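Flavodoxin (PDB 2ARK) binds FMN and serves as an electron-transfer flavoprotein, probably a low-potential electron donor to a number of redox enzymes. Local coordinates at the interface of chains A and B. Numbering follows the deposited sequence. Chains: chain A/B, Flavodoxin.

The interface of chains A and B. Residues chain A 63-64, 66; chain B 72, 76, 83, 117-118.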
loop_
_atom_site.group_PDB
_atom_site.type_symbol
_atom_site.label_atom_id
_atom_site.label_comp_id
_atom_site.label_asym_id
_atom_site.label_seq_id
_atom_site.Cartn_x
_atom_site.Cartn_y
_atom_site.Cartn_z
ATOM N N ASN A 63 10.025 8.758 -6.407
ATOM C CA ASN A 63 9.878 8.906 -7.857
ATOM C C ASN A 63 8.540 8.303 -8.321
ATOM O O ASN A 63 8.374 7.071 -8.346
ATOM C CB ASN A 63 11.062 8.275 -8.620
ATOM C CG ASN A 63 12.396 9.044 -8.442
ATOM O OD1 ASN A 63 13.464 8.524 -8.777
ATOM N ND2 ASN A 63 12.333 10.268 -7.952
HETATM N N MSE A 64 7.608 9.175 -8.696
HETATM C CA MSE A 64 6.256 8.780 -9.031
HETATM C C MSE A 64 5.644 7.959 -7.891
HETATM O O MSE A 64 4.925 6.998 -8.121
HETATM C CB MSE A 64 6.195 8.038 -10.368
HETATM C CG MSE A 64 6.832 8.785 -11.548
HETATM SE SE MSE A 64 6.101 10.688 -11.882
HETATM C CE MSE A 64 7.133 11.930 -10.435
ATOM N N LEU A 66 7.188 6.097 -5.665
ATOM C CA LEU A 66 7.810 4.792 -5.511
ATOM C C LEU A 66 9.332 4.897 -5.425
ATOM O O LEU A 66 9.896 5.928 -5.823
ATOM C CB LEU A 66 7.446 3.876 -6.707
ATOM C CG LEU A 66 5.979 3.458 -6.942
ATOM C CD1 LEU A 66 5.794 2.603 -8.187
ATOM C CD2 LEU A 66 5.361 2.766 -5.746
ATOM N N LYS B 72 9.115 1.179 -14.665
ATOM C CA LYS B 72 9.462 2.342 -13.845
ATOM C C LYS B 72 10.394 3.355 -14.554
ATOM O O LYS B 72 10.126 4.554 -14.497
ATOM C CB LYS B 72 10.064 1.844 -12.526
ATOM C CG LYS B 72 10.169 2.858 -11.420
ATOM C CD LYS B 72 8.863 3.024 -10.653
ATOM C CE LYS B 72 8.623 4.479 -10.276
ATOM N NZ LYS B 72 9.787 5.182 -9.632
ATOM N N ASP B 76 9.476 7.224 -15.238
ATOM C CA ASP B 76 10.372 8.252 -14.730
ATOM C C ASP B 76 10.993 9.059 -15.919
ATOM O O ASP B 76 10.875 10.289 -15.954
ATOM C CB ASP B 76 11.455 7.659 -13.777
ATOM C CG ASP B 76 10.871 7.117 -12.426
ATOM O OD1 ASP B 76 9.686 7.433 -12.119
ATOM O OD2 ASP B 76 11.586 6.367 -11.658
ATOM N N TRP B 83 4.478 15.193 -16.902
ATOM C CA TRP B 83 3.872 15.269 -15.589
ATOM C C TRP B 83 3.268 16.665 -15.323
ATOM O O TRP B 83 3.931 17.683 -15.494
ATOM C CB TRP B 83 4.883 14.886 -14.500
ATOM C CG TRP B 83 4.265 14.827 -13.141
ATOM C CD1 TRP B 83 3.691 13.739 -12.548
ATOM C CD2 TRP B 83 4.134 15.916 -12.194
ATOM N NE1 TRP B 83 3.237 14.076 -11.286
ATOM C CE2 TRP B 83 3.482 15.402 -11.052
ATOM C CE3 TRP B 83 4.511 17.262 -12.203
ATOM C CZ2 TRP B 83 3.203 16.183 -9.933
ATOM C CZ3 TRP B 83 4.225 18.047 -11.087
ATOM C CH2 TRP B 83 3.565 17.499 -9.968
ATOM N N ASN B 117 -0.099 9.338 -9.525
ATOM C CA ASN B 117 0.862 10.422 -9.475
ATOM C C ASN B 117 0.772 11.287 -10.715
ATOM O O ASN B 117 1.050 12.454 -10.647
ATOM C CB ASN B 117 2.292 9.901 -9.327
ATOM C CG ASN B 117 3.134 10.807 -8.497
ATOM O OD1 ASN B 117 3.828 11.670 -9.037
ATOM N ND2 ASN B 117 3.081 10.649 -7.165
ATOM N N PHE B 118 0.364 10.720 -11.846
ATOM C CA PHE B 118 0.166 11.525 -13.049
ATOM C C PHE B 118 -1.175 12.281 -13.075
ATOM O O PHE B 118 -1.440 12.994 -14.011
ATOM C CB PHE B 118 0.408 10.700 -14.317
ATOM C CG PHE B 118 1.869 10.486 -14.606
ATOM C CD1 PHE B 118 2.611 9.521 -13.882
ATOM C CD2 PHE B 118 2.529 11.283 -15.544
ATOM C CE1 PHE B 118 3.989 9.345 -14.111
ATOM C CE2 PHE B 118 3.889 11.110 -15.797
ATOM C CZ PHE B 118 4.622 10.135 -15.086
HETATM O O HOH W 1 13.785 6.751 -10.707
#
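Where the two flavodoxin chains meet, the ring of B:Phe118 is approached by the selenium of A:Met64, which stands above the plane but outside the ring, off the CE1–CZ bond, with SE 3.4 Å from CE1. On the same face, CD1 of the B:Trp83 indole sits 4.0 Å above the ring plane of B:Phe118, toward the rim. The amide of B:Asn117 has the A:Met64 backbone over one face, CA lying 3.8 Å from CG, while the CE methyl is on the same side of the amide plane, 3.6 Å from OD1. This selenomethionine, introduced by labelling, occupies the loop after strand 55-61, which in the flavodoxin family borders the FMN site; the loop meets helix 69-78 and the end of helix 104-117 of the other chain. Two-fold symmetry repeats the contact with chains exchanged, although the structure alone does not establish a physiological dimer. Bends at chi2 and chi3 fold the A:Met64 chain so that SE contacts B:Phe118 and B:Trp83, while CG packs against B:Asp76 OD1. Behind this pocket, B:Trp83 NE1 donates to B:Asn117 O, approaching from above the carbonyl plane, and so ties the indole to the helix end.

Beside it, B:Lys72 NZ bridges the chains, donating to A:Asn63 O at 2.7 Å. The C=O...N angle is 129°, and the nitrogen stands 40° out of the carbonyl plane. The same nitrogen forms a salt bridge with B:Asp76 OD2, 3.0 Å away, on the syn lone pair of that oxygen; this probably limits rotation of the carboxylate. A methionine replacing B:Lys72 would probably leave A:Asn63 O without this donor and the B:Asp76 charge without its mate. Farther down the lysine chain, CE packs against A:Leu66 CB. A:Asn63 turns its amide 80° from the B:Asp76 carboxylate, its CB standing obliquely above one carboxylate face. A water links A:Asn63 OD1 to B:Asp76 OD2, the latter contact being short at 2.4 Å.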